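Side-chain contacts in glutamine synthetase (Streptomyces coelicolor, PDB 4BAX), which belongs to the glutamine synthetase family of enzymes, pairing a small beta-Grasp domain with a larger catalytic domain in an assembly of ten chains: residues A[15-20]-A[267-272]; A[111-116]-A[191-196]; A[25-30]-A[36-41]. All coordinates share one frame; numbering follows the deposited sequence.

Interaction 1 (A[15-20]-A[267-272]); sequences EPTAKL and YGAGID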
# COMPACT_ATOMS: atom_id res chain seq x y z
N GLU A 15 15.85 -36.97 7.14
CA GLU A 15 15.60 -37.29 8.55
C GLU A 15 15.20 -36.00 9.29
O GLU A 15 15.77 -34.94 9.01
CB GLU A 15 16.86 -37.88 9.17
CG GLU A 15 17.18 -39.28 8.63
CD GLU A 15 18.51 -39.85 9.15
OE1 GLU A 15 18.75 -39.79 10.38
OE2 GLU A 15 19.31 -40.37 8.33
N PRO A 16 14.27 -36.10 10.28
CA PRO A 16 13.56 -37.30 10.76
C PRO A 16 12.46 -37.81 9.84
O PRO A 16 12.09 -39.00 9.93
CB PRO A 16 12.92 -36.84 12.08
CG PRO A 16 13.13 -35.35 12.17
CD PRO A 16 13.72 -34.87 10.88
N THR A 17 11.89 -36.92 9.02
CA THR A 17 10.78 -37.28 8.15
C THR A 17 11.20 -37.15 6.70
O THR A 17 11.60 -36.07 6.26
CB THR A 17 9.56 -36.42 8.41
OG1 THR A 17 9.17 -36.58 9.79
CG2 THR A 17 8.41 -36.86 7.54
N ALA A 18 11.02 -38.23 5.95
CA ALA A 18 11.37 -38.29 4.54
C ALA A 18 10.41 -37.50 3.68
O ALA A 18 9.24 -37.34 4.03
CB ALA A 18 11.47 -39.73 4.07
N LYS A 19 10.92 -37.05 2.53
CA LYS A 19 10.19 -36.17 1.63
C LYS A 19 10.00 -36.77 0.24
O LYS A 19 10.78 -37.62 -0.23
CB LYS A 19 10.91 -34.84 1.51
CG LYS A 19 11.33 -34.21 2.84
CD LYS A 19 12.28 -33.03 2.62
CE LYS A 19 11.76 -32.03 1.56
NZ LYS A 19 10.70 -31.09 2.05
N LEU A 20 8.92 -36.34 -0.39
CA LEU A 20 8.62 -36.70 -1.77
C LEU A 20 9.55 -35.96 -2.75
O LEU A 20 9.92 -34.82 -2.52
CB LEU A 20 7.17 -36.43 -2.11
CG LEU A 20 6.18 -37.36 -1.44
CD1 LEU A 20 4.88 -36.60 -1.24
CD2 LEU A 20 5.97 -38.62 -2.29
N TYR A 267 6.00 -43.72 14.67
CA TYR A 267 4.70 -43.19 14.30
C TYR A 267 4.74 -41.72 13.90
O TYR A 267 3.70 -41.07 13.79
CB TYR A 267 3.70 -43.39 15.44
CG TYR A 267 2.88 -44.66 15.34
CD1 TYR A 267 3.19 -45.67 14.43
CD2 TYR A 267 1.79 -44.85 16.17
CE1 TYR A 267 2.43 -46.84 14.37
CE2 TYR A 267 1.01 -46.00 16.11
CZ TYR A 267 1.33 -46.99 15.21
OH TYR A 267 0.54 -48.12 15.19
N GLY A 268 5.95 -41.20 13.70
CA GLY A 268 6.09 -39.86 13.20
C GLY A 268 6.87 -38.97 14.14
O GLY A 268 6.84 -39.14 15.36
N ALA A 269 7.54 -37.99 13.56
CA ALA A 269 8.39 -37.09 14.32
C ALA A 269 7.56 -36.09 15.11
O ALA A 269 6.57 -35.54 14.59
CB ALA A 269 9.38 -36.38 13.39
N GLY A 270 7.91 -35.87 16.37
CA GLY A 270 7.18 -34.91 17.17
C GLY A 270 5.89 -35.46 17.77
O GLY A 270 5.03 -34.67 18.16
N ILE A 271 5.80 -36.78 17.90
CA ILE A 271 4.59 -37.42 18.44
C ILE A 271 4.25 -37.01 19.87
O ILE A 271 3.07 -36.90 20.24
CB ILE A 271 4.68 -38.98 18.30
CG1 ILE A 271 3.31 -39.63 18.55
CG2 ILE A 271 5.70 -39.57 19.28
CD1 ILE A 271 3.08 -40.89 17.74
N ASP A 272 5.29 -36.72 20.64
CA ASP A 272 5.16 -36.24 22.01
C ASP A 272 4.46 -34.87 22.11
O ASP A 272 3.78 -34.58 23.10
CB ASP A 272 6.51 -36.24 22.72
CG ASP A 272 7.62 -35.64 21.87
OD1 ASP A 272 7.41 -35.49 20.65
OD2 ASP A 272 8.71 -35.31 22.41
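The methyl group of Ala269, carried on a type II beta turn running from Gly268 to Ile271, meets Pro16 and Thr17 of a loop in the beta-Grasp domain. Just ahead of this turn, Tyr267 takes no part, its ring packing on Val326 and Leu330 of helix 323-341 and its OH hydrogen-bonded to Asp314 and His263. Gly268 follows with a positive phi of 121°, where a beta carbon would press on the carbonyl oxygen of Tyr267. Ala269 is the projecting corner: its CB comes 3.8 Å from CB of Pro16, and the CA atoms of the two residues lie 6.3 Å apart. A methyl suits a place where two backbones come this near, since it gives an apolar surface without bulk, while the backbone O of Ala269 accepts a hydrogen bond from ND2 of Asn320. Gly270 takes the third turn position with positive phi, as type II turns commonly require, and a short, weakly bonded helix follows. On the other loop, Pro16 is modelled after a cis peptide bond and offers a rigid ring edge, only CB and CG coming near the methyl. The contact is small and lies at the surface. Thr17 completes it with CG2 anti to the backbone N, a rotation that sets OG1 beside that N and 3.6 Å from CB of Ala269.

Interaction 2 (A[111-116]-A[191-196]); sequences FGIEQE and LEVSDQ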
# COMPACT_ATOMS: atom_id res chain seq x y z
N PHE A 111 -6.47 -52.01 5.25
CA PHE A 111 -6.27 -50.77 5.98
C PHE A 111 -7.10 -49.63 5.45
O PHE A 111 -7.35 -49.53 4.25
CB PHE A 111 -4.80 -50.37 5.92
CG PHE A 111 -3.90 -51.25 6.74
CD1 PHE A 111 -3.33 -52.38 6.18
CD2 PHE A 111 -3.65 -50.96 8.07
CE1 PHE A 111 -2.50 -53.21 6.93
CE2 PHE A 111 -2.82 -51.79 8.83
CZ PHE A 111 -2.25 -52.91 8.26
N GLY A 112 -7.51 -48.76 6.37
CA GLY A 112 -8.05 -47.46 6.03
C GLY A 112 -7.26 -46.41 6.79
O GLY A 112 -7.02 -46.54 8.00
N ILE A 113 -6.86 -45.35 6.09
CA ILE A 113 -6.15 -44.25 6.74
C ILE A 113 -6.87 -42.89 6.60
O ILE A 113 -7.24 -42.46 5.50
CB ILE A 113 -4.65 -44.17 6.27
CG1 ILE A 113 -3.99 -45.56 6.47
CG2 ILE A 113 -3.88 -43.11 7.04
CD1 ILE A 113 -2.62 -45.68 5.88
N GLU A 114 -7.07 -42.24 7.75
CA GLU A 114 -7.72 -40.95 7.77
C GLU A 114 -6.60 -39.90 7.89
O GLU A 114 -6.03 -39.68 8.97
CB GLU A 114 -8.67 -40.87 8.96
CG GLU A 114 -9.65 -42.08 9.01
CD GLU A 114 -10.59 -42.05 10.22
OE1 GLU A 114 -10.32 -41.28 11.18
OE2 GLU A 114 -11.61 -42.78 10.20
N GLN A 115 -6.31 -39.25 6.78
CA GLN A 115 -5.12 -38.43 6.66
C GLN A 115 -5.42 -36.98 6.86
O GLN A 115 -6.15 -36.35 6.08
CB GLN A 115 -4.49 -38.63 5.29
CG GLN A 115 -3.39 -37.63 4.95
CD GLN A 115 -2.04 -37.93 5.64
OE1 GLN A 115 -1.33 -38.90 5.30
NE2 GLN A 115 -1.67 -37.06 6.59
N GLU A 116 -4.85 -36.43 7.93
CA GLU A 116 -5.07 -35.05 8.25
C GLU A 116 -3.92 -34.15 7.78
O GLU A 116 -2.78 -34.60 7.65
CB GLU A 116 -5.30 -34.89 9.77
CG GLU A 116 -6.56 -35.62 10.26
CD GLU A 116 -6.81 -35.46 11.77
OE1 GLU A 116 -5.85 -35.13 12.51
OE2 GLU A 116 -7.98 -35.65 12.20
N LEU A 191 0.14 -52.68 0.81
CA LEU A 191 0.94 -52.04 -0.23
C LEU A 191 0.13 -51.06 -1.07
O LEU A 191 0.59 -49.96 -1.37
CB LEU A 191 1.63 -53.08 -1.12
CG LEU A 191 2.78 -53.84 -0.44
CD1 LEU A 191 3.09 -55.16 -1.15
CD2 LEU A 191 4.03 -52.96 -0.39
N GLU A 192 -1.09 -51.45 -1.40
CA GLU A 192 -1.94 -50.60 -2.22
C GLU A 192 -2.35 -49.31 -1.46
O GLU A 192 -2.34 -48.21 -2.02
CB GLU A 192 -3.16 -51.38 -2.74
CG GLU A 192 -3.93 -50.67 -3.86
CD GLU A 192 -3.19 -50.59 -5.21
OE1 GLU A 192 -2.05 -51.11 -5.31
OE2 GLU A 192 -3.73 -49.96 -6.15
N VAL A 193 -2.68 -49.45 -0.18
CA VAL A 193 -3.05 -48.28 0.61
C VAL A 193 -1.92 -47.29 0.80
O VAL A 193 -2.12 -46.07 0.75
CB VAL A 193 -3.69 -48.68 1.96
CG1 VAL A 193 -2.63 -49.02 3.02
CG2 VAL A 193 -4.65 -47.59 2.44
N SER A 194 -0.71 -47.83 0.98
CA SER A 194 0.49 -47.05 1.22
C SER A 194 0.92 -46.30 -0.01
O SER A 194 1.27 -45.11 0.06
CB SER A 194 1.62 -47.96 1.70
OG SER A 194 1.45 -48.42 3.03
N ASP A 195 0.85 -46.99 -1.14
CA ASP A 195 1.21 -46.42 -2.43
C ASP A 195 0.25 -45.29 -2.78
O ASP A 195 0.70 -44.22 -3.21
CB ASP A 195 1.18 -47.49 -3.53
CG ASP A 195 2.36 -48.45 -3.44
OD1 ASP A 195 3.38 -48.10 -2.80
OD2 ASP A 195 2.28 -49.57 -4.00
N GLN A 196 -1.05 -45.50 -2.58
CA GLN A 196 -2.06 -44.49 -2.96
C GLN A 196 -1.96 -43.23 -2.09
O GLN A 196 -2.04 -42.11 -2.61
CB GLN A 196 -3.48 -45.08 -2.92
CG GLN A 196 -3.77 -46.21 -3.93
CD GLN A 196 -5.27 -46.46 -4.18
OE1 GLN A 196 -6.12 -45.69 -3.73
NE2 GLN A 196 -5.59 -47.53 -4.92
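Val193 lays its two methyls against the backbone end of Phe111, packing one helix turn on a strand. Its CG1 sits between the backbone N and carbonyl carbon (chi1 82°) and touches CB of Phe111 at 3.9 Å, while CG2 lies 3.8 Å from the carbonyl O of Phe111. A branched valine suits this place because both arms can spread over the strand. The Phe111 ring leads away from Val193, toward Phe235, Leu330 and Val331. Two residues on, Ile113 sends CD1 to the edge of the contact, 4.4 Å from CG1 of Val193; large apolar residues suit this buried interface. Gln115 shows a polar version of the same link: its NE2 gives a hydrogen bond of 2.9 Å to O of Glu116, the acceptor in the Gln115 amide plane, and another to Ala319, while OE1 accepts one from Arg201, further along the Val193 helix. With both ends gripped, the amide is fixed in its rotation. Strand 110-121 is bonded on one edge to strand 180-188 and on the other to 231-236. Helix 190-210 covers this part of the sheet of the catalytic domain, and helix 323-341 packs beside it against Phe111 and Ser194.

Interaction 3 (A[25-30]-A[36-41]); sequences KIITAA and ALPVWG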
# COMPACT_ATOMS: atom_id res chain seq x y z
N LYS A 25 9.66 -37.58 -17.10
CA LYS A 25 10.30 -38.34 -18.16
C LYS A 25 9.38 -38.29 -19.39
O LYS A 25 8.15 -38.49 -19.28
CB LYS A 25 10.50 -39.78 -17.71
CG LYS A 25 11.29 -40.68 -18.64
CD LYS A 25 11.68 -41.95 -17.88
CE LYS A 25 12.69 -42.81 -18.64
NZ LYS A 25 14.10 -42.52 -18.19
N ILE A 26 9.96 -38.03 -20.55
CA ILE A 26 9.19 -38.02 -21.78
C ILE A 26 9.37 -39.34 -22.47
O ILE A 26 10.49 -39.70 -22.84
CB ILE A 26 9.64 -36.90 -22.71
CG1 ILE A 26 9.59 -35.55 -21.97
CG2 ILE A 26 8.80 -36.90 -23.98
CD1 ILE A 26 8.18 -35.11 -21.57
N ILE A 27 8.28 -40.06 -22.68
CA ILE A 27 8.39 -41.41 -23.20
C ILE A 27 7.74 -41.51 -24.57
O ILE A 27 6.61 -41.05 -24.76
CB ILE A 27 7.72 -42.41 -22.24
CG1 ILE A 27 8.46 -42.39 -20.91
CG2 ILE A 27 7.64 -43.82 -22.86
CD1 ILE A 27 7.96 -43.39 -19.93
N THR A 28 8.44 -42.11 -25.53
CA THR A 28 7.88 -42.28 -26.86
C THR A 28 7.84 -43.77 -27.13
O THR A 28 8.75 -44.34 -27.73
CB THR A 28 8.73 -41.59 -27.94
OG1 THR A 28 9.01 -40.23 -27.55
CG2 THR A 28 8.00 -41.59 -29.28
N ALA A 29 6.77 -44.40 -26.68
CA ALA A 29 6.65 -45.84 -26.79
C ALA A 29 5.17 -46.20 -26.67
O ALA A 29 4.32 -45.32 -26.47
CB ALA A 29 7.45 -46.51 -25.68
N ALA A 30 4.86 -47.48 -26.83
CA ALA A 30 3.49 -47.96 -26.72
C ALA A 30 3.17 -48.27 -25.26
O ALA A 30 3.90 -49.02 -24.60
CB ALA A 30 3.30 -49.22 -27.58
N ALA A 36 6.26 -52.20 -18.68
CA ALA A 36 6.87 -51.56 -19.84
C ALA A 36 7.55 -50.25 -19.44
O ALA A 36 8.31 -49.66 -20.23
CB ALA A 36 5.83 -51.32 -20.93
N LEU A 37 7.35 -49.83 -18.19
CA LEU A 37 7.94 -48.57 -17.78
C LEU A 37 9.39 -48.74 -17.40
O LEU A 37 9.73 -49.58 -16.57
CB LEU A 37 7.17 -47.96 -16.62
CG LEU A 37 5.78 -47.45 -16.98
CD1 LEU A 37 5.03 -47.17 -15.70
CD2 LEU A 37 5.91 -46.19 -17.85
N PRO A 38 10.24 -47.91 -17.99
CA PRO A 38 11.68 -48.02 -17.75
C PRO A 38 12.02 -47.69 -16.29
O PRO A 38 11.39 -46.80 -15.69
CB PRO A 38 12.29 -46.97 -18.70
CG PRO A 38 11.15 -46.10 -19.14
CD PRO A 38 9.91 -46.94 -19.05
N VAL A 39 13.01 -48.39 -15.74
CA VAL A 39 13.60 -48.00 -14.47
C VAL A 39 14.47 -46.80 -14.75
O VAL A 39 14.87 -46.59 -15.90
CB VAL A 39 14.41 -49.13 -13.78
CG1 VAL A 39 13.69 -50.46 -13.89
CG2 VAL A 39 15.83 -49.21 -14.35
N TRP A 40 14.69 -45.99 -13.72
CA TRP A 40 15.41 -44.74 -13.91
C TRP A 40 16.37 -44.50 -12.75
O TRP A 40 16.49 -45.31 -11.84
CB TRP A 40 14.41 -43.59 -14.03
CG TRP A 40 14.89 -42.41 -14.79
CD1 TRP A 40 16.08 -42.30 -15.47
CD2 TRP A 40 14.19 -41.18 -14.99
NE1 TRP A 40 16.16 -41.06 -16.06
CE2 TRP A 40 15.02 -40.35 -15.79
CE3 TRP A 40 12.95 -40.70 -14.57
CZ2 TRP A 40 14.63 -39.07 -16.16
CZ3 TRP A 40 12.59 -39.41 -14.94
CH2 TRP A 40 13.42 -38.61 -15.73
N GLY A 41 17.05 -43.37 -12.77
CA GLY A 41 18.01 -43.09 -11.73
C GLY A 41 18.03 -41.62 -11.41
O GLY A 41 17.41 -40.81 -12.10
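Lys25 lays its side chain across the indole of Trp40, the two running antiparallel. Extended through chi3 and starting with CG anti to the backbone N (chi1 -174°), the chain passes its CB 3.5 Å from CZ3 of Trp40. Its CD then rises over the six-membered ring as a CH-pi contact, 3.9 Å from the centroid. A bend at chi4 (96°) brings NZ above the five-membered ring, 3.2 Å from its centroid and 5° off the normal, a cation-pi interaction. Lysine fits because its methylenes and its charge use the same aromatic face in turn; CE also lies 3.7 Å from CG of Pro38. Ile26 points to the other side of the strand, where it packs on Ile169 of a second subunit. Ile27 faces back inward, its CD1 4.1 Å from CD of Pro38 and 4.0 Å from CD2 of Leu37, an apolar end suited to both. Strands 20-28 and 40-43 are outermost in the beta-Grasp sheet of this chain; Lys25 and Trp40 link them, while Leu37 and Pro38 belong to the loop before the second. Tyr8 of strand 3-11 meets Trp40 edge-to-face, and Leu37 rests on strands 56-66 and 75-82.

How the interactions relate
Interaction 3 is the first to close along the chain and stays within the beta-Grasp domain, bringing the two edge strands together over only a few intervening residues. Interaction 2 follows inside the catalytic domain, joining strand 110-121 to helix 190-210. Interaction 1 encloses both in sequence and links the two domains through 15-20 and 267-272. The centres of interactions 1 and 2 are about 17 Å apart, those of 2 and 3 about 27 Å, and those of 1 and 3 about 32 Å; none touch. Strand 20-28 connects interaction 1 to interaction 3, and Leu20 packs on helix 190-210. Residues of 15-20 and 25-30 also contact a second subunit, so this part of the N-terminal domain takes part in a subunit contact.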